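Local coordinates for protein SAM-dependent methyltransferase (Pyrococcus horikoshii, PDB 1WZN) that probably transfers a methyl group from S-adenosylmethionine to an unspecified acceptor, and is bound here to the product S-adenosyl-L-homocysteine, at residues Ile116-Glu121 with Asp205-Tyr210; Asp96-Ile100 with Lys126-Val131; Gly155-Trp159 with Ile170-Arg174. One frame throughout, in Å; residues are numbered along the deposited sequence.

Overall arrangement
Contacts 1 and 2 meet at Phe119, which lies in the S-adenosyl-L-homocysteine pocket with its side chain about 4 Å from the ligand. Phe119 CZ comes within 3.4 Å of Val97 CG2, and its ring also packs on Leu98 and Leu127, joining two contacts whose centres are about 15 Å apart. Contact 2 holds Asp96 and Val97 at the adenine end of the pocket. Contact 3 lies on the four-stranded antiparallel sheet whose far edge strand, 198-208, takes part in contact 1. Its centre is about 20 Å from that of contact 1 and about 32 Å from that of contact 2, and the Trp159 side chain stays about 13 Å from the ligand.

Contact 1. Residues Ile116-Glu121 with Asp205-Tyr210; sequences IMYFDE and DELNIY. With MG (magnesium ion), chain E.
Met117 and Asn208 make the central polar link. Met117 O accepts the backbone N of Asn208 at 2.7 Å in its carbonyl plane, and Asn208 ND2 at 3.0 Å from a position 41° above that plane, so one carbonyl oxygen takes two N-H groups of the same residue. The Met117 chain, bent at its last torsion, brings CE to 4.2 Å from Leu207 CB.

At Tyr118 the ring lies across Leu207. Leu207 CD2 sits 3.7 Å from the ring centroid and only 7° off the normal, a CH-pi contact over the middle of one face. At the ring edge Tyr118 OH is 3.0 Å from Asp205 OD2, and the same hydroxyl is hydrogen-bonded to Tyr5; Asp205 OD1 is hydrogen-bonded to the backbone N of Tyr2. The Tyr118 and Glu206 carbonyls are joined by a water that donates to both.

The Phe119 ring lines the ligand pocket, while its carbonyl faces the hydroxyl of Tyr210, whose modelled position is less sure.

Asp120 is the N-cap of helix 121-134. Its carboxylate divides its work: OD1 caps the backbone N of Asp123 and accepts a magnesium-bound water at 2.7 Å, whereas OD2 binds the magnesium ion at 2.4 Å.

Glu121 leads on to another copy of the protein, where it forms a salt bridge to Arg216 of the second subunit.

Taken together, the paired grip on Met117 O and the ring seated on Leu207 dock the loop that carries Phe119 on the end of strand 198-208. The side-chain amide of Asn208 is fixed at both ends, ND2 by Met117 and OD1 by Lys182, which probably prevents its flipping. The cation would be expected to offset the negative charge of Asp120.

Contact 2. Residues Asp96-Ile100 with Lys126-Val131; sequences DVLEI and KLFSKV. With SAH (S-adenosyl-L-homocysteine), chain F.
Leu98, packed on Leu127 of the helix, gives its backbone N-H to Asp96 OD1 at 2.9 Å, and the same carboxylate oxygen accepts N6 of S-adenosyl-L-homocysteine, also at 2.9 Å. Both bonds are nearly straight at the hydrogen, 173° from N6 and 165° from Leu98 N. Leu98 N comes from above the carboxylate plane and closes an Asx turn. That turn ties the ligand-binding carboxylate to its own backbone. Beside it, Val97 N donates to adenine N1 at 3.0 Å, so the amino group and ring nitrogen are read together, the pattern by which many Rossmann-like methyltransferases recognise adenine.

Away from the ligand, the 3-10 turn meets the helix through branched side chains. Both methyls of Val97 lie against the adenine, and CG2 also comes within 4.0 Å of Leu127 CD1, thus bridging cofactor and helix. The Leu98 side chain crosses that of Leu127 at about a right angle, with Leu98 CD2 3.9 Å from Leu127 CB.

One helical turn on, Ile100 and Lys130 run past each other in opposite directions. With Ile100 CG1 set between its backbone N and carbonyl carbon (chi1 60°), that carbon lies 3.6 Å from Lys130 CB. The lysine chain then bends repeatedly, and NZ donates a hydrogen bond to Ile100 O at 3.1 Å, nearly along the C=O axis. Lys126, by contrast, runs fully extended alongside the turn and lays CE 3.2 Å from Leu98 O.

The contact thus joins the loop after strand 91-94 to helix 121-134. It packs on parallel strands of the central sheet: Val97, Ile100 and Val131 rest on Leu48 of strand 44-48, while Val97 and Leu127 share Met111 of strand 106-111.

Contact 3. Residues Gly155-Trp159 with Ile170-Arg174; sequences GPVVW and IMDWR
Ile170 CD1 sits over the six-membered ring of Trp159, 3.6 Å from its centroid and 8° off the normal, a CH-pi contact on one face of the indole. Ile170 CG2 reaches further round, to 3.6 Å from Trp159 NE1. The indole can lie over its strand partner because Trp159 CG takes the position between backbone N and carbonyl carbon (chi1 52°), which folds the ring across toward strand 166-177.

On the other face of the sheet, Met171 CG touches both Val158 CG2 and Pro156 CB, at 3.9 Å from each.

The backbone sets this register. Val157 with Asp172 and Trp159 with Ile170 are antiparallel hydrogen-bonded pairs, each with two N-H to O bonds, the shortest being Ile170 N to Trp159 O at 2.8 Å. Val158 with Met171 is the non-hydrogen-bonded pair between them.

At the polar edge Trp159 NE1 donates to Asp172 OD2 at 2.9 Å (159° at the hydrogen). The acceptor lies near the indole plane, but the donor stands above the carboxylate plane. Asp172 OD1 forms a salt bridge with Arg187, so the carboxylate links three strands. An alanine in place of Trp159 would probably leave Ile170 without its aromatic cover and deprive Asp172 OD2 of the indole donor.

This is the beta hairpin at one edge of the four-stranded antiparallel sheet. Strand 182-192 continues it beyond strand 166-177, with Leu188 on Met171 and Lys186 on Trp173, while Val158 of the third subunit packs on Pro156, Met171 and Trp173.

Contact 1. Residues Ile116-Glu121 with Asp205-Tyr210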
# COMPACT_ATOMS: atom_id res chain seq x y z
N ILE A 116 -20.14 18.46 13.85
CA ILE A 116 -19.34 19.09 14.90
C ILE A 116 -17.92 19.34 14.40
O ILE A 116 -17.21 20.18 14.95
CB ILE A 116 -19.24 18.26 16.21
CG1 ILE A 116 -18.65 16.88 15.92
CG2 ILE A 116 -20.60 18.18 16.88
CD1 ILE A 116 -18.34 16.10 17.18
N MET A 117 -17.52 18.63 13.35
CA MET A 117 -16.17 18.78 12.81
C MET A 117 -15.91 20.15 12.19
O MET A 117 -14.75 20.52 11.98
CB MET A 117 -15.89 17.68 11.78
CG MET A 117 -15.78 16.29 12.40
SD MET A 117 -15.39 14.99 11.20
CE MET A 117 -13.65 15.32 10.88
N TYR A 118 -16.96 20.90 11.90
CA TYR A 118 -16.78 22.23 11.32
C TYR A 118 -16.36 23.24 12.39
O TYR A 118 -15.94 24.35 12.06
CB TYR A 118 -18.08 22.72 10.66
CG TYR A 118 -18.25 22.24 9.24
CD1 TYR A 118 -17.62 22.89 8.18
CD2 TYR A 118 -18.98 21.08 8.96
CE1 TYR A 118 -17.71 22.39 6.88
CE2 TYR A 118 -19.06 20.58 7.67
CZ TYR A 118 -18.42 21.24 6.63
OH TYR A 118 -18.48 20.72 5.36
N PHE A 119 -16.43 22.84 13.65
CA PHE A 119 -16.11 23.75 14.75
C PHE A 119 -14.85 23.40 15.54
O PHE A 119 -14.64 22.24 15.88
CB PHE A 119 -17.30 23.79 15.72
CG PHE A 119 -18.60 24.07 15.04
CD1 PHE A 119 -18.90 25.35 14.59
CD2 PHE A 119 -19.52 23.05 14.79
CE1 PHE A 119 -20.09 25.61 13.91
CE2 PHE A 119 -20.71 23.30 14.11
CZ PHE A 119 -20.99 24.58 13.66
N ASP A 120 -14.02 24.41 15.82
CA ASP A 120 -12.81 24.16 16.60
C ASP A 120 -13.22 24.06 18.07
O ASP A 120 -14.40 24.20 18.40
CB ASP A 120 -11.74 25.26 16.40
CG ASP A 120 -12.24 26.67 16.72
OD1 ASP A 120 -13.16 26.86 17.55
OD2 ASP A 120 -11.66 27.62 16.14
N GLU A 121 -12.26 23.82 18.95
CA GLU A 121 -12.57 23.65 20.37
C GLU A 121 -13.40 24.77 20.99
O GLU A 121 -14.40 24.50 21.65
CB GLU A 121 -11.28 23.48 21.19
CG GLU A 121 -11.54 23.00 22.61
CD GLU A 121 -10.27 22.84 23.43
OE1 GLU A 121 -9.61 23.86 23.71
OE2 GLU A 121 -9.94 21.70 23.79
N ASP A 205 -13.06 22.25 2.51
CA ASP A 205 -13.40 22.71 3.85
C ASP A 205 -12.38 22.29 4.89
O ASP A 205 -11.84 21.19 4.83
CB ASP A 205 -14.75 22.16 4.28
CG ASP A 205 -15.88 22.59 3.36
OD1 ASP A 205 -15.88 23.75 2.92
OD2 ASP A 205 -16.77 21.75 3.10
N GLU A 206 -12.15 23.17 5.86
CA GLU A 206 -11.24 22.87 6.94
C GLU A 206 -12.06 22.22 8.05
O GLU A 206 -13.03 22.81 8.53
CB GLU A 206 -10.59 24.15 7.48
CG GLU A 206 -9.63 23.88 8.63
CD GLU A 206 -9.04 25.15 9.20
OE1 GLU A 206 -9.78 25.92 9.85
OE2 GLU A 206 -7.82 25.38 9.01
N LEU A 207 -11.69 21.01 8.44
CA LEU A 207 -12.43 20.31 9.48
C LEU A 207 -11.55 20.05 10.69
O LEU A 207 -10.32 20.09 10.60
CB LEU A 207 -12.97 18.98 8.94
CG LEU A 207 -13.93 19.14 7.75
CD1 LEU A 207 -14.35 17.77 7.24
CD2 LEU A 207 -15.15 19.96 8.17
N ASN A 208 -12.19 19.77 11.82
CA ASN A 208 -11.49 19.52 13.07
C ASN A 208 -11.63 18.06 13.49
O ASN A 208 -12.71 17.48 13.40
CB ASN A 208 -12.07 20.44 14.15
CG ASN A 208 -11.86 21.90 13.82
OD1 ASN A 208 -10.81 22.47 14.12
ND2 ASN A 208 -12.85 22.51 13.17
N ILE A 209 -10.53 17.48 13.95
CA ILE A 209 -10.49 16.08 14.36
C ILE A 209 -10.63 15.94 15.88
O ILE A 209 -9.86 16.53 16.64
CB ILE A 209 -9.17 15.42 13.93
CG1 ILE A 209 -8.96 15.61 12.43
CG2 ILE A 209 -9.19 13.94 14.29
CD1 ILE A 209 -7.58 15.20 11.94
N TYR A 210 -11.60 15.13 16.30
CA TYR A 210 -11.88 14.89 17.71
C TYR A 210 -12.01 13.40 18.00
O TYR A 210 -12.49 12.64 17.16
CB TYR A 210 -13.20 15.55 18.11
CG TYR A 210 -13.23 17.06 18.05
CD1 TYR A 210 -12.59 17.83 19.02
CD2 TYR A 210 -13.94 17.71 17.05
CE1 TYR A 210 -12.67 19.22 19.00
CE2 TYR A 210 -14.02 19.10 17.01
CZ TYR A 210 -13.38 19.84 17.99
OH TYR A 210 -13.44 21.21 17.95
MG MG E . -11.29 29.81 16.97
O HOH W 1 -14.14 24.94 10.06
O HOH W 2 -13.12 29.53 17.73
O HOH W 3 -10.15 29.28 18.65

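Contact 2. Residues Asp96-Ile100 with Lys126-Val131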
# COMPACT_ATOMS: atom_id res chain seq x y z
N ASP A 96 -26.87 30.89 11.98
CA ASP A 96 -25.66 30.23 12.46
C ASP A 96 -26.01 29.51 13.76
O ASP A 96 -26.63 30.11 14.66
CB ASP A 96 -24.60 31.30 12.73
CG ASP A 96 -23.22 30.72 13.01
OD1 ASP A 96 -23.12 29.60 13.54
OD2 ASP A 96 -22.23 31.42 12.72
N VAL A 97 -25.64 28.24 13.88
CA VAL A 97 -25.93 27.48 15.09
C VAL A 97 -25.26 28.10 16.32
O VAL A 97 -25.74 27.94 17.44
CB VAL A 97 -25.47 26.00 15.00
CG1 VAL A 97 -26.23 25.27 13.90
CG2 VAL A 97 -23.97 25.92 14.76
N LEU A 98 -24.15 28.81 16.11
CA LEU A 98 -23.44 29.43 17.22
C LEU A 98 -24.15 30.67 17.75
O LEU A 98 -23.74 31.24 18.76
CB LEU A 98 -22.01 29.79 16.81
CG LEU A 98 -21.13 28.62 16.36
CD1 LEU A 98 -19.76 29.14 15.96
CD2 LEU A 98 -21.01 27.60 17.48
N GLU A 99 -25.20 31.07 17.07
CA GLU A 99 -25.94 32.26 17.47
C GLU A 99 -27.38 31.98 17.89
O GLU A 99 -28.18 32.92 18.01
CB GLU A 99 -25.94 33.28 16.32
CG GLU A 99 -24.58 33.92 16.07
CD GLU A 99 -24.53 34.68 14.75
OE1 GLU A 99 -25.59 35.16 14.29
OE2 GLU A 99 -23.42 34.79 14.17
N ILE A 100 -27.73 30.72 18.10
CA ILE A 100 -29.10 30.43 18.52
C ILE A 100 -29.34 31.05 19.88
O ILE A 100 -28.41 31.23 20.67
CB ILE A 100 -29.39 28.91 18.59
CG1 ILE A 100 -28.46 28.23 19.60
CG2 ILE A 100 -29.25 28.29 17.20
CD1 ILE A 100 -28.77 26.75 19.81
N LYS A 126 -18.87 26.67 22.72
CA LYS A 126 -19.92 27.67 22.59
C LYS A 126 -21.21 27.00 22.12
O LYS A 126 -22.30 27.32 22.59
CB LYS A 126 -19.52 28.75 21.58
CG LYS A 126 -20.57 29.83 21.40
CD LYS A 126 -20.11 30.94 20.46
CE LYS A 126 -21.12 32.07 20.40
NZ LYS A 126 -20.69 33.17 19.49
N LEU A 127 -21.07 26.07 21.18
CA LEU A 127 -22.22 25.34 20.65
C LEU A 127 -22.91 24.52 21.75
O LEU A 127 -24.12 24.60 21.92
CB LEU A 127 -21.78 24.38 19.53
CG LEU A 127 -22.87 23.45 18.98
CD1 LEU A 127 -24.00 24.28 18.37
CD2 LEU A 127 -22.27 22.52 17.93
N PHE A 128 -22.13 23.73 22.48
CA PHE A 128 -22.68 22.90 23.54
C PHE A 128 -23.37 23.76 24.59
O PHE A 128 -24.39 23.37 25.15
CB PHE A 128 -21.58 22.07 24.22
CG PHE A 128 -20.99 20.99 23.34
CD1 PHE A 128 -21.67 20.52 22.22
CD2 PHE A 128 -19.77 20.41 23.66
CE1 PHE A 128 -21.13 19.49 21.43
CE2 PHE A 128 -19.23 19.39 22.89
CZ PHE A 128 -19.91 18.93 21.77
N SER A 129 -22.80 24.93 24.87
CA SER A 129 -23.38 25.84 25.85
C SER A 129 -24.75 26.33 25.37
O SER A 129 -25.71 26.37 26.15
CB SER A 129 -22.45 27.03 26.08
OG SER A 129 -22.93 27.83 27.15
N LYS A 130 -24.83 26.71 24.10
CA LYS A 130 -26.09 27.19 23.53
C LYS A 130 -27.13 26.07 23.46
O LYS A 130 -28.33 26.31 23.63
CB LYS A 130 -25.87 27.76 22.12
CG LYS A 130 -24.85 28.89 22.04
CD LYS A 130 -25.34 30.13 22.76
CE LYS A 130 -25.01 31.39 21.98
NZ LYS A 130 -26.04 32.44 22.17
N VAL A 131 -26.67 24.85 23.19
CA VAL A 131 -27.57 23.70 23.12
C VAL A 131 -28.16 23.42 24.50
O VAL A 131 -29.37 23.19 24.63
CB VAL A 131 -26.82 22.43 22.61
CG1 VAL A 131 -27.67 21.19 22.83
CG2 VAL A 131 -26.50 22.58 21.12
N SAH F . -27.76 17.43 9.03
CA SAH F . -27.76 17.26 7.51
CB SAH F . -26.66 17.95 6.76
CG SAH F . -25.20 17.60 7.00
SD SAH F . -24.22 18.76 5.93
C SAH F . -27.76 15.68 7.25
O SAH F . -27.75 14.89 8.21
OXT SAH F . -27.77 15.32 6.01
C5' SAH F . -23.56 19.93 7.05
C4' SAH F . -24.53 21.20 7.20
O4' SAH F . -23.80 22.04 8.11
C3' SAH F . -24.70 22.05 5.97
O3' SAH F . -26.08 22.09 5.58
C2' SAH F . -24.10 23.45 6.41
O2' SAH F . -24.75 24.54 5.78
C1' SAH F . -24.26 23.41 7.92
N9 SAH F . -23.49 24.23 8.65
C8 SAH F . -22.12 24.37 8.79
N7 SAH F . -21.73 25.28 9.62
C5 SAH F . -22.95 25.83 10.12
C6 SAH F . -23.19 26.88 11.07
N6 SAH F . -22.21 27.56 11.69
N1 SAH F . -24.52 27.14 11.31
C2 SAH F . -25.54 26.48 10.70
N3 SAH F . -25.34 25.47 9.78
C4 SAH F . -24.03 25.20 9.54

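Contact 3. Residues Gly155-Trp159 with Ile170-Arg174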
# COMPACT_ATOMS: atom_id res chain seq x y z
N GLY A 155 -4.62 7.86 -1.00
CA GLY A 155 -4.70 8.86 -2.05
C GLY A 155 -6.14 9.23 -2.39
O GLY A 155 -7.01 9.19 -1.52
N PRO A 156 -6.41 9.61 -3.65
CA PRO A 156 -7.77 9.98 -4.04
C PRO A 156 -8.69 8.78 -4.23
O PRO A 156 -8.26 7.72 -4.69
CB PRO A 156 -7.55 10.74 -5.34
CG PRO A 156 -6.38 10.03 -5.94
CD PRO A 156 -5.46 9.86 -4.75
N VAL A 157 -9.96 8.95 -3.87
CA VAL A 157 -10.98 7.92 -4.01
C VAL A 157 -11.99 8.46 -5.01
O VAL A 157 -12.46 9.59 -4.86
CB VAL A 157 -11.70 7.63 -2.68
CG1 VAL A 157 -12.81 6.61 -2.91
CG2 VAL A 157 -10.72 7.13 -1.64
N VAL A 158 -12.34 7.67 -6.01
CA VAL A 158 -13.30 8.13 -7.01
C VAL A 158 -14.56 7.29 -7.02
O VAL A 158 -14.51 6.07 -6.86
CB VAL A 158 -12.68 8.09 -8.43
CG1 VAL A 158 -13.66 8.66 -9.44
CG2 VAL A 158 -11.39 8.89 -8.45
N TRP A 159 -15.70 7.96 -7.20
CA TRP A 159 -16.99 7.29 -7.27
C TRP A 159 -17.96 8.12 -8.10
O TRP A 159 -17.64 9.23 -8.52
CB TRP A 159 -17.55 7.05 -5.87
CG TRP A 159 -17.60 8.25 -4.98
CD1 TRP A 159 -16.54 8.98 -4.51
CD2 TRP A 159 -18.77 8.83 -4.40
NE1 TRP A 159 -16.98 9.97 -3.67
CE2 TRP A 159 -18.34 9.90 -3.59
CE3 TRP A 159 -20.14 8.55 -4.49
CZ2 TRP A 159 -19.24 10.69 -2.86
CZ3 TRP A 159 -21.03 9.33 -3.77
CH2 TRP A 159 -20.58 10.39 -2.96
N ILE A 170 -17.13 11.93 -8.72
CA ILE A 170 -16.60 12.57 -7.53
C ILE A 170 -15.26 12.01 -7.10
O ILE A 170 -15.09 10.79 -6.99
CB ILE A 170 -17.60 12.41 -6.38
CG1 ILE A 170 -18.99 12.83 -6.86
CG2 ILE A 170 -17.18 13.25 -5.17
CD1 ILE A 170 -20.13 12.15 -6.14
N MET A 171 -14.31 12.90 -6.84
CA MET A 171 -12.98 12.48 -6.42
C MET A 171 -12.67 13.15 -5.08
O MET A 171 -12.64 14.38 -4.99
CB MET A 171 -11.96 12.88 -7.47
CG MET A 171 -10.54 12.47 -7.15
SD MET A 171 -9.50 12.64 -8.60
CE MET A 171 -9.27 14.42 -8.64
N ASP A 172 -12.43 12.33 -4.07
CA ASP A 172 -12.14 12.82 -2.72
C ASP A 172 -10.72 12.55 -2.26
O ASP A 172 -10.16 11.48 -2.52
CB ASP A 172 -13.07 12.17 -1.70
CG ASP A 172 -14.54 12.38 -2.01
OD1 ASP A 172 -14.90 13.47 -2.48
OD2 ASP A 172 -15.32 11.44 -1.76
N TRP A 173 -10.15 13.51 -1.55
CA TRP A 173 -8.82 13.34 -0.99
C TRP A 173 -8.70 14.24 0.22
O TRP A 173 -9.44 15.22 0.35
CB TRP A 173 -7.73 13.63 -2.04
CG TRP A 173 -7.45 15.06 -2.35
CD1 TRP A 173 -6.46 15.84 -1.82
CD2 TRP A 173 -8.11 15.88 -3.33
NE1 TRP A 173 -6.45 17.08 -2.41
CE2 TRP A 173 -7.46 17.13 -3.34
CE3 TRP A 173 -9.18 15.66 -4.20
CZ2 TRP A 173 -7.85 18.17 -4.19
CZ3 TRP A 173 -9.57 16.70 -5.05
CH2 TRP A 173 -8.90 17.94 -5.04
N ARG A 174 -7.80 13.89 1.13
CA ARG A 174 -7.64 14.68 2.34
C ARG A 174 -6.18 14.98 2.66
O ARG A 174 -5.27 14.26 2.25
CB ARG A 174 -8.26 13.95 3.53
CG ARG A 174 -7.65 12.59 3.80
CD ARG A 174 -7.97 12.11 5.21
NE ARG A 174 -7.50 10.74 5.44
CZ ARG A 174 -6.25 10.33 5.29
NH1 ARG A 174 -5.30 11.18 4.89
NH2 ARG A 174 -5.93 9.07 5.54
O HOH W 4 -6.27 11.37 0.30